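Local coordinates for putative glycosyltransferase (Mannosyltransferase) involved in glycosylating the PBCV-1 major capsid protein (Paramecium bursaria Chlorella virus 1, PDB 2P6W), which probably transfers a sugar from a UDP-sugar to the viral major capsid protein, with manganese bound in this N-terminal, GT-A-like glycosyltransferase domain, at residues T9-H14 against E74-L79; N39-E44 against Q64-K69; Y118-G123 against T156-V161. All coordinates share one frame; numbering follows the deposited sequence.

Contact 1: T9-H14 against E74-L79; sequences TILSGH and EWFLWL
Ser12 OG donates a short hydrogen bond to Leu79 O, 2.6 Å away. The hydroxyl stands anti to its own backbone N (chi1 -170°) and meets the carbonyl oxygen somewhat out of the carbonyl plane. Behind this bond the two strands pair in parallel. Thr9 and Leu11 each use both backbone groups. Thr9 N donates to Trp75 O and Thr9 O accepts from Leu77 N. Leu11 N then donates to Leu77 O at 2.8 Å, and Leu11 O accepts from Leu79 N at 3.0 Å.

Leu11, Phe76 and Trp78 share one face of the sheet, under helix 59-69. Leu11 CD1 touches the edge of the Trp78 indole in its plane, 3.6 Å from CE3. The two side chains cross at about a right angle. The other branch, Leu11 CD2, packs on Phe76 CB at 3.9 Å. On the opposite face Ile10 CG2 meets Leu79 CD1 at 3.6 Å. Ile10 also lies alongside Leu77, pointing the same way, and helix 20-36 covers Ile10 and Leu79.

Gly13, which binds UDP in another structure of this protein, ends one strand, and Trp78 NE1 is hydrogen-bonded to Asp80 OD1 of the manganese site. The pairing sets Gly13 and the strand leading to Asp80 side by side, and would help hold the nucleotide and manganese positions together, with Trp78 as a second-shell residue of the metal.

Contact 2: N39-E44 against Q64-K69; sequences NFYYEE and QQAAEK
Tyr41 and Gln65 make the tight part of this contact. The Tyr41 ring lies with one face against the helix backbone, and Ala66 N sits 4.1 Å above the ring plane, over its centre. Gln65 CB presses on the phenol end, 3.4 Å from Tyr41 CZ. At the root of the ring Ala66 CB meets Tyr41 CB at 3.8 Å. Tyr41 CG, anti to the backbone N (chi1 -177°), lies 3.9 Å from Ala66 CA.

The polar centre is Glu43 OE1, which accepts two hydrogen bonds. Tyr41 OH, from the same strand, donates at 2.6 Å. Gln65 NE2 donates across the contact at 3.1 Å, with a fairly straight N-H...O angle of 160°. Both donors come on the syn side of the carboxylate, but from opposite faces of its plane. The Gln65 chain bends at chi2, and its amide plane holds the acceptor. Glu43 OE2 has its own partner in Ser45 OG. Two donors on OE1 of this buried carboxylate would probably favour its charged form.

Strand 39-43 is the outermost strand at one end of the main sheet. Helix 59-69 belongs to the connection that leads from this strand, past strand 8-13, to strand 75-79. Such an alternation of parallel strands and helices is the Rossmann-like half of a GT-A fold. The axes of strand 39-43 and helix segment 64-69 approach to 8.6 Å.

The solvent side is much looser. Lys69 is exposed and gives the ring little more than Lys69 CB, 4.1 Å from Tyr41 CD1 and oblique to the ring.

Contact 3: Y118-G123 against T156-V161; sequences YPINTG and TVYEYV
The loop that enters strand 124-128, beside the nucleotide-sugar site, is packed on helix 153-164 by Tyr118, Pro119 and Ile120. Pro119 lies over one face of the Tyr158 ring in a CH-pi contact. Pro119 CB is 3.8 Å from the ring centroid and is offset toward the rim, with Tyr158 CZ at 3.5 Å. The two side chains cross at about a right angle.

Tyr118 OH reaches Glu159, the next residue of the helix, and donates a short hydrogen bond to Glu159 OE2, 2.6 Å away. The phenol ring and the carboxylate are nearly coplanar. The hydroxyl meets OE2 on the anti side, somewhat out of the carboxylate plane. On the way, Tyr118 CE2 touches Tyr158 CB at 3.7 Å. The Tyr118 and Tyr158 rings are oblique, with planes at 76°. Glu159 is exposed, so this bond lies near solvent.

Buried Ile120 continues the apolar packing. Ile120 CD1 rests on the helix, touching Val157 CG1 and Tyr158 CB, each 3.8 Å from it. The helix makes a pi-type turn just here, and Thr156 O accepts from both Tyr160 N and Val161 N.

Beyond Ile120 the loop is held by polar bonds. Thr122 OG1 is hydrogen-bonded to Glu153 OE1 and Thr122 N to Gln154 OE1, both on the same helix. Asn121 OD1 accepts from Gly123 N at 2.9 Å, which closes an Asx turn, and is also hydrogen-bonded to Asn178 ND2. Gly123 is also hydrogen-bonded through its backbone to Asp80 of the manganese site. A loop bonded to the first aspartate of a DxD pair that carries manganese is consistent with the donor site of a GT-A glycosyltransferase.

Overall arrangement
Contact 1 is the buried core of the domain, while contacts 2 and 3 are partly buried and reach the surface. Contacts 1 and 2 share one sheet. Strand 8-13 lies between strands 39-43 and 75-79, and Ile10 N and Ile10 O probably bond to Asn39 O and Tyr41 N. Helix 59-69 of contact 2 leads on to strand 75-79 of contact 1. Contact 3 stands apart, with its centre about 17 Å from that of contact 1, yet Trp78 CD1 packs on Thr122 O at 3.6 Å. The chemistry follows the place. Backbone pairing dominates contact 1. Contact 2 relies on a shared carboxylate, and contact 3 on aromatic packing and one phenol-carboxylate bond.

Contact 1: T9-H14 against E74-L79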
loop_
_atom_site.group_PDB
_atom_site.type_symbol
_atom_site.label_atom_id
_atom_site.label_comp_id
_atom_site.label_asym_id
_atom_site.label_seq_id
_atom_site.Cartn_x
_atom_site.Cartn_y
_atom_site.Cartn_z
ATOM N N THR A 9 -11.334 3.459 0.509
ATOM C CA THR A 9 -11.322 2.174 -0.183
ATOM C C THR A 9 -9.927 1.601 -0.049
ATOM O O THR A 9 -8.960 2.225 -0.497
ATOM C CB THR A 9 -11.639 2.343 -1.682
ATOM O OG1 THR A 9 -12.999 2.773 -1.825
ATOM C CG2 THR A 9 -11.428 1.037 -2.470
ATOM N N ILE A 10 -9.814 0.445 0.591
ATOM C CA ILE A 10 -8.532 -0.238 0.646
ATOM C C ILE A 10 -8.465 -1.134 -0.567
ATOM O O ILE A 10 -9.447 -1.805 -0.897
ATOM C CB ILE A 10 -8.363 -1.051 1.948
ATOM C CG1 ILE A 10 -8.581 -0.118 3.146
ATOM C CG2 ILE A 10 -6.977 -1.755 1.979
ATOM C CD1 ILE A 10 -8.308 -0.720 4.498
ATOM N N LEU A 11 -7.311 -1.133 -1.221
ATOM C CA LEU A 11 -7.115 -1.990 -2.391
ATOM C C LEU A 11 -5.814 -2.758 -2.291
ATOM O O LEU A 11 -4.831 -2.302 -1.701
ATOM C CB LEU A 11 -7.177 -1.205 -3.711
ATOM C CG LEU A 11 -6.150 -0.087 -3.884
ATOM C CD1 LEU A 11 -5.675 -0.006 -5.322
ATOM C CD2 LEU A 11 -6.738 1.243 -3.467
ATOM N N SER A 12 -5.826 -3.941 -2.903
ATOM C CA SER A 12 -4.643 -4.781 -2.972
ATOM C C SER A 12 -4.866 -5.763 -4.093
ATOM O O SER A 12 -5.815 -5.609 -4.890
ATOM C CB SER A 12 -4.433 -5.522 -1.647
ATOM O OG SER A 12 -3.163 -6.176 -1.595
ATOM N N GLY A 13 -4.021 -6.784 -4.153
ATOM C CA GLY A 13 -4.207 -7.832 -5.156
ATOM C C GLY A 13 -3.091 -8.825 -5.060
ATOM O O GLY A 13 -2.046 -8.528 -4.474
ATOM N N HIS A 14 -3.317 -10.012 -5.624
ATOM C CA HIS A 14 -2.280 -11.040 -5.701
ATOM C C HIS A 14 -2.673 -12.082 -6.716
ATOM O O HIS A 14 -3.848 -12.400 -6.860
ATOM C CB HIS A 14 -2.036 -11.736 -4.366
ATOM C CG HIS A 14 -0.727 -12.461 -4.319
ATOM N ND1 HIS A 14 0.450 -11.847 -3.944
ATOM C CD2 HIS A 14 -0.397 -13.732 -4.659
ATOM C CE1 HIS A 14 1.443 -12.715 -4.026
ATOM N NE2 HIS A 14 0.956 -13.864 -4.469
ATOM N N GLU A 74 -13.015 8.860 -1.329
ATOM C CA GLU A 74 -12.200 10.054 -1.119
ATOM C C GLU A 74 -10.730 9.706 -0.981
ATOM O O GLU A 74 -9.881 10.377 -1.566
ATOM C CB GLU A 74 -12.652 10.801 0.124
ATOM C CG GLU A 74 -14.061 11.336 0.017
ATOM C CD GLU A 74 -14.512 11.950 1.317
ATOM O OE1 GLU A 74 -14.055 13.077 1.600
ATOM O OE2 GLU A 74 -15.295 11.293 2.051
ATOM N N TRP A 75 -10.441 8.669 -0.192
ATOM C CA TRP A 75 -9.068 8.180 -0.019
ATOM C C TRP A 75 -8.924 6.735 -0.452
ATOM O O TRP A 75 -9.681 5.871 0.012
ATOM C CB TRP A 75 -8.625 8.270 1.440
ATOM C CG TRP A 75 -8.268 9.667 1.839
ATOM C CD1 TRP A 75 -9.045 10.545 2.538
ATOM C CD2 TRP A 75 -7.053 10.355 1.543
ATOM N NE1 TRP A 75 -8.390 11.740 2.685
ATOM C CE2 TRP A 75 -7.161 11.652 2.093
ATOM C CE3 TRP A 75 -5.884 10.010 0.866
ATOM C CZ2 TRP A 75 -6.138 12.597 1.993
ATOM C CZ3 TRP A 75 -4.862 10.970 0.764
ATOM C CH2 TRP A 75 -5.005 12.233 1.321
ATOM N N PHE A 76 -7.953 6.485 -1.326
ATOM C CA PHE A 76 -7.584 5.125 -1.731
ATOM C C PHE A 76 -6.374 4.732 -0.920
ATOM O O PHE A 76 -5.462 5.535 -0.739
ATOM C CB PHE A 76 -7.235 5.072 -3.219
ATOM C CG PHE A 76 -8.417 5.341 -4.103
ATOM C CD1 PHE A 76 -9.260 4.302 -4.497
ATOM C CD2 PHE A 76 -8.699 6.642 -4.519
ATOM C CE1 PHE A 76 -10.362 4.553 -5.294
ATOM C CE2 PHE A 76 -9.815 6.900 -5.327
ATOM C CZ PHE A 76 -10.648 5.846 -5.708
ATOM N N LEU A 77 -6.376 3.507 -0.409
ATOM C CA LEU A 77 -5.252 3.032 0.388
ATOM C C LEU A 77 -4.741 1.747 -0.258
ATOM O O LEU A 77 -5.417 0.723 -0.210
ATOM C CB LEU A 77 -5.698 2.783 1.842
ATOM C CG LEU A 77 -4.669 2.101 2.747
ATOM C CD1 LEU A 77 -3.349 2.883 2.763
ATOM C CD2 LEU A 77 -5.206 1.941 4.155
ATOM N N TRP A 78 -3.560 1.809 -0.871
ATOM C CA TRP A 78 -2.914 0.611 -1.415
ATOM C C TRP A 78 -2.172 -0.123 -0.301
ATOM O O TRP A 78 -1.402 0.514 0.417
ATOM C CB TRP A 78 -1.881 0.985 -2.500
ATOM C CG TRP A 78 -1.044 -0.205 -2.832
ATOM C CD1 TRP A 78 0.192 -0.519 -2.333
ATOM C CD2 TRP A 78 -1.429 -1.308 -3.664
ATOM N NE1 TRP A 78 0.603 -1.742 -2.815
ATOM C CE2 TRP A 78 -0.369 -2.242 -3.642
ATOM C CE3 TRP A 78 -2.567 -1.596 -4.434
ATOM C CZ2 TRP A 78 -0.417 -3.451 -4.352
ATOM C CZ3 TRP A 78 -2.608 -2.798 -5.157
ATOM C CH2 TRP A 78 -1.541 -3.713 -5.100
ATOM N N LEU A 79 -2.388 -1.437 -0.181
ATOM C CA LEU A 79 -1.575 -2.302 0.685
ATOM C C LEU A 79 -0.986 -3.435 -0.136
ATOM O O LEU A 79 -1.729 -4.144 -0.846
ATOM C CB LEU A 79 -2.443 -2.940 1.779
ATOM C CG LEU A 79 -3.198 -1.999 2.708
ATOM C CD1 LEU A 79 -3.992 -2.824 3.717
ATOM C CD2 LEU A 79 -2.302 -0.979 3.406
#

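Contact 2: N39-E44 against Q64-K69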
loop_
_atom_site.group_PDB
_atom_site.type_symbol
_atom_site.label_atom_id
_atom_site.label_comp_id
_atom_site.label_asym_id
_atom_site.label_seq_id
_atom_site.Cartn_x
_atom_site.Cartn_y
_atom_site.Cartn_z
ATOM N N ASN A 39 -14.553 0.398 1.852
ATOM C CA ASN A 39 -14.691 -0.449 0.666
ATOM C C ASN A 39 -13.412 -1.253 0.534
ATOM O O ASN A 39 -12.365 -0.818 1.006
ATOM C CB ASN A 39 -14.870 0.381 -0.609
ATOM C CG ASN A 39 -16.007 1.383 -0.512
ATOM O OD1 ASN A 39 -15.821 2.595 -0.758
ATOM N ND2 ASN A 39 -17.181 0.902 -0.134
ATOM N N PHE A 40 -13.504 -2.420 -0.093
ATOM C CA PHE A 40 -12.355 -3.278 -0.311
ATOM C C PHE A 40 -12.360 -3.729 -1.771
ATOM O O PHE A 40 -13.357 -4.293 -2.233
ATOM C CB PHE A 40 -12.420 -4.484 0.630
ATOM C CG PHE A 40 -11.294 -5.443 0.458
ATOM C CD1 PHE A 40 -9.975 -5.023 0.583
ATOM C CD2 PHE A 40 -11.552 -6.780 0.162
ATOM C CE1 PHE A 40 -8.909 -5.929 0.414
ATOM C CE2 PHE A 40 -10.499 -7.694 -0.003
ATOM C CZ PHE A 40 -9.185 -7.268 0.137
ATOM N N TYR A 41 -11.273 -3.423 -2.488
ATOM C CA TYR A 41 -11.081 -3.872 -3.867
ATOM C C TYR A 41 -9.870 -4.776 -3.921
ATOM O O TYR A 41 -8.793 -4.396 -3.456
ATOM C CB TYR A 41 -10.876 -2.712 -4.879
ATOM C CG TYR A 41 -10.768 -3.279 -6.266
ATOM C CD1 TYR A 41 -11.909 -3.560 -7.010
ATOM C CD2 TYR A 41 -9.530 -3.642 -6.793
ATOM C CE1 TYR A 41 -11.822 -4.152 -8.259
ATOM C CE2 TYR A 41 -9.426 -4.224 -8.048
ATOM C CZ TYR A 41 -10.586 -4.495 -8.770
ATOM O OH TYR A 41 -10.528 -5.098 -10.010
ATOM N N TYR A 42 -10.033 -5.968 -4.504
ATOM C CA TYR A 42 -8.910 -6.916 -4.597
ATOM C C TYR A 42 -8.735 -7.442 -6.012
ATOM O O TYR A 42 -9.671 -8.027 -6.576
ATOM C CB TYR A 42 -9.158 -8.085 -3.647
ATOM C CG TYR A 42 -7.946 -8.916 -3.361
ATOM C CD1 TYR A 42 -6.969 -8.471 -2.460
ATOM C CD2 TYR A 42 -7.761 -10.161 -3.974
ATOM C CE1 TYR A 42 -5.827 -9.265 -2.195
ATOM C CE2 TYR A 42 -6.654 -10.944 -3.703
ATOM C CZ TYR A 42 -5.690 -10.498 -2.816
ATOM O OH TYR A 42 -4.584 -11.280 -2.536
ATOM N N GLU A 43 -7.554 -7.233 -6.596
ATOM C CA GLU A 43 -7.296 -7.671 -7.961
ATOM C C GLU A 43 -6.766 -9.102 -7.973
ATOM O O GLU A 43 -5.675 -9.377 -7.467
ATOM C CB GLU A 43 -6.315 -6.725 -8.638
ATOM C CG GLU A 43 -6.094 -7.017 -10.138
ATOM C CD GLU A 43 -7.328 -6.676 -10.985
ATOM O OE1 GLU A 43 -8.036 -5.694 -10.648
ATOM O OE2 GLU A 43 -7.580 -7.391 -11.980
ATOM N N GLU A 44 -7.546 -10.006 -8.554
ATOM C CA GLU A 44 -7.174 -11.423 -8.591
ATOM C C GLU A 44 -6.656 -11.854 -9.963
ATOM O O GLU A 44 -6.258 -13.007 -10.131
ATOM C CB GLU A 44 -8.369 -12.305 -8.218
ATOM C CG GLU A 44 -8.837 -12.220 -6.779
ATOM C CD GLU A 44 -10.147 -12.972 -6.560
ATOM O OE1 GLU A 44 -10.275 -14.116 -7.060
ATOM O OE2 GLU A 44 -11.048 -12.427 -5.889
ATOM N N GLN A 64 -7.153 2.388 -10.579
ATOM C CA GLN A 64 -8.258 2.734 -11.470
ATOM C C GLN A 64 -9.402 1.714 -11.357
ATOM O O GLN A 64 -10.568 2.076 -11.410
ATOM C CB GLN A 64 -7.825 2.945 -12.948
ATOM C CG GLN A 64 -9.066 3.272 -13.840
ATOM C CD GLN A 64 -8.807 3.738 -15.273
ATOM O OE1 GLN A 64 -7.793 3.391 -15.941
ATOM N NE2 GLN A 64 -9.762 4.499 -15.778
ATOM N N GLN A 65 -9.054 0.441 -11.178
ATOM C CA GLN A 65 -10.057 -0.607 -10.975
ATOM C C GLN A 65 -10.895 -0.277 -9.753
ATOM O O GLN A 65 -12.131 -0.366 -9.789
ATOM C CB GLN A 65 -9.389 -1.962 -10.739
ATOM C CG GLN A 65 -8.543 -2.505 -11.886
ATOM C CD GLN A 65 -9.389 -3.088 -13.000
ATOM O OE1 GLN A 65 -10.026 -2.352 -13.754
ATOM N NE2 GLN A 65 -9.402 -4.406 -13.112
ATOM N N ALA A 66 -10.202 0.098 -8.674
ATOM C CA ALA A 66 -10.868 0.455 -7.409
ATOM C C ALA A 66 -11.744 1.699 -7.541
ATOM O O ALA A 66 -12.833 1.766 -6.969
ATOM C CB ALA A 66 -9.832 0.659 -6.313
ATOM N N ALA A 67 -11.254 2.691 -8.275
ATOM C CA ALA A 67 -12.012 3.920 -8.506
ATOM C C ALA A 67 -13.274 3.655 -9.312
ATOM O O ALA A 67 -14.319 4.257 -9.048
ATOM C CB ALA A 67 -11.147 4.957 -9.220
ATOM N N GLU A 68 -13.187 2.776 -10.312
ATOM C CA GLU A 68 -14.383 2.437 -11.082
ATOM C C GLU A 68 -15.431 1.729 -10.221
ATOM O O GLU A 68 -16.634 2.011 -10.307
ATOM C CB GLU A 68 -14.018 1.577 -12.280
ATOM C CG GLU A 68 -15.229 1.258 -13.159
ATOM C CD GLU A 68 -14.857 0.608 -14.466
ATOM O OE1 GLU A 68 -13.651 0.479 -14.738
ATOM O OE2 GLU A 68 -15.780 0.209 -15.219
ATOM N N LYS A 69 -14.965 0.820 -9.374
ATOM C CA LYS A 69 -15.872 0.024 -8.549
ATOM C C LYS A 69 -16.486 0.890 -7.466
ATOM O O LYS A 69 -17.678 0.730 -7.134
ATOM C CB LYS A 69 -15.122 -1.171 -7.952
ATOM C CG LYS A 69 -15.943 -2.115 -7.081
ATOM C CD LYS A 69 -17.038 -2.823 -7.840
ATOM C CE LYS A 69 -17.931 -3.617 -6.886
ATOM N NZ LYS A 69 -17.186 -4.662 -6.108
#

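Contact 3: Y118-G123 against T156-V161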
loop_
_atom_site.group_PDB
_atom_site.type_symbol
_atom_site.label_atom_id
_atom_site.label_comp_id
_atom_site.label_asym_id
_atom_site.label_seq_id
_atom_site.Cartn_x
_atom_site.Cartn_y
_atom_site.Cartn_z
ATOM N N TYR A 118 15.484 3.329 0.965
ATOM C CA TYR A 118 14.883 4.395 0.148
ATOM C C TYR A 118 14.102 5.388 1.042
ATOM O O TYR A 118 13.647 5.024 2.144
ATOM C CB TYR A 118 13.990 3.766 -0.941
ATOM C CG TYR A 118 13.729 4.734 -2.081
ATOM C CD1 TYR A 118 14.755 5.082 -2.965
ATOM C CD2 TYR A 118 12.486 5.334 -2.248
ATOM C CE1 TYR A 118 14.540 5.987 -3.994
ATOM C CE2 TYR A 118 12.258 6.234 -3.285
ATOM C CZ TYR A 118 13.296 6.559 -4.147
ATOM O OH TYR A 118 13.094 7.479 -5.151
ATOM N N PRO A 119 14.003 6.678 0.624
ATOM C CA PRO A 119 13.300 7.614 1.517
ATOM C C PRO A 119 11.833 7.319 1.852
ATOM O O PRO A 119 11.354 7.780 2.890
ATOM C CB PRO A 119 13.407 8.956 0.791
ATOM C CG PRO A 119 14.636 8.818 -0.053
ATOM C CD PRO A 119 14.621 7.373 -0.527
ATOM N N ILE A 120 11.133 6.586 0.985
ATOM C CA ILE A 120 9.769 6.149 1.306
ATOM C C ILE A 120 9.603 4.673 0.968
ATOM O O ILE A 120 10.300 4.134 0.087
ATOM C CB ILE A 120 8.658 7.003 0.597
ATOM C CG1 ILE A 120 8.796 6.944 -0.937
ATOM C CG2 ILE A 120 8.712 8.441 1.065
ATOM C CD1 ILE A 120 7.630 7.588 -1.711
ATOM N N ASN A 121 8.669 4.026 1.670
ATOM C CA ASN A 121 8.292 2.664 1.328
ATOM C C ASN A 121 6.812 2.660 0.970
ATOM O O ASN A 121 5.966 2.934 1.830
ATOM C CB ASN A 121 8.580 1.747 2.513
ATOM C CG ASN A 121 8.206 0.317 2.238
ATOM O OD1 ASN A 121 7.033 -0.002 2.001
ATOM N ND2 ASN A 121 9.191 -0.577 2.335
ATOM N N THR A 122 6.506 2.353 -0.299
ATOM C CA THR A 122 5.137 2.499 -0.798
ATOM C C THR A 122 4.318 1.211 -0.705
ATOM O O THR A 122 3.289 1.079 -1.372
ATOM C CB THR A 122 5.109 3.042 -2.247
ATOM O OG1 THR A 122 5.948 2.232 -3.077
ATOM C CG2 THR A 122 5.562 4.522 -2.295
ATOM N N GLY A 123 4.748 0.295 0.169
ATOM C CA GLY A 123 3.973 -0.915 0.467
ATOM C C GLY A 123 2.636 -0.564 1.113
ATOM O O GLY A 123 1.688 -1.358 1.091
ATOM N N THR A 156 9.258 6.449 -8.566
ATOM C CA THR A 156 8.478 7.357 -9.408
ATOM C C THR A 156 7.656 8.306 -8.543
ATOM O O THR A 156 7.584 9.512 -8.807
ATOM C CB THR A 156 7.579 6.576 -10.363
ATOM O OG1 THR A 156 8.404 5.647 -11.088
ATOM C CG2 THR A 156 6.853 7.540 -11.323
ATOM N N VAL A 157 7.018 7.767 -7.514
ATOM C CA VAL A 157 6.305 8.624 -6.583
ATOM C C VAL A 157 7.250 9.647 -5.945
ATOM O O VAL A 157 6.975 10.848 -5.952
ATOM C CB VAL A 157 5.561 7.778 -5.508
ATOM C CG1 VAL A 157 5.062 8.670 -4.360
ATOM C CG2 VAL A 157 4.389 7.066 -6.134
ATOM N N TYR A 158 8.360 9.187 -5.387
ATOM C CA TYR A 158 9.236 10.095 -4.663
ATOM C C TYR A 158 9.957 11.141 -5.541
ATOM O O TYR A 158 10.101 12.322 -5.139
ATOM C CB TYR A 158 10.231 9.304 -3.811
ATOM C CG TYR A 158 10.953 10.161 -2.807
ATOM C CD1 TYR A 158 10.290 10.675 -1.693
ATOM C CD2 TYR A 158 12.313 10.473 -2.980
ATOM C CE1 TYR A 158 10.965 11.459 -0.760
ATOM C CE2 TYR A 158 12.990 11.253 -2.048
ATOM C CZ TYR A 158 12.311 11.750 -0.959
ATOM O OH TYR A 158 12.970 12.522 -0.030
ATOM N N GLU A 159 10.422 10.705 -6.708
ATOM C CA GLU A 159 11.295 11.523 -7.560
ATOM C C GLU A 159 10.634 12.155 -8.782
ATOM O O GLU A 159 11.198 13.116 -9.363
ATOM C CB GLU A 159 12.505 10.715 -8.000
ATOM C CG GLU A 159 13.410 10.279 -6.837
ATOM C CD GLU A 159 14.629 9.507 -7.296
ATOM O OE1 GLU A 159 15.179 9.851 -8.366
ATOM O OE2 GLU A 159 15.026 8.542 -6.597
ATOM N N TYR A 160 9.485 11.615 -9.198
ATOM C CA TYR A 160 8.734 12.207 -10.301
ATOM C C TYR A 160 7.510 12.972 -9.776
ATOM O O TYR A 160 7.304 14.140 -10.116
ATOM C CB TYR A 160 8.305 11.147 -11.323
ATOM C CG TYR A 160 7.780 11.734 -12.603
ATOM C CD1 TYR A 160 8.633 11.968 -13.675
ATOM C CD2 TYR A 160 6.432 12.063 -12.739
ATOM C CE1 TYR A 160 8.158 12.522 -14.844
ATOM C CE2 TYR A 160 5.945 12.615 -13.906
ATOM C CZ TYR A 160 6.805 12.842 -14.955
ATOM O OH TYR A 160 6.336 13.395 -16.130
ATOM N N VAL A 161 6.706 12.318 -8.942
ATOM C CA VAL A 161 5.447 12.943 -8.511
ATOM C C VAL A 161 5.688 14.050 -7.496
ATOM O O VAL A 161 5.232 15.189 -7.667
ATOM C CB VAL A 161 4.447 11.910 -7.926
ATOM C CG1 VAL A 161 3.219 12.604 -7.365
ATOM C CG2 VAL A 161 4.020 10.925 -9.021
#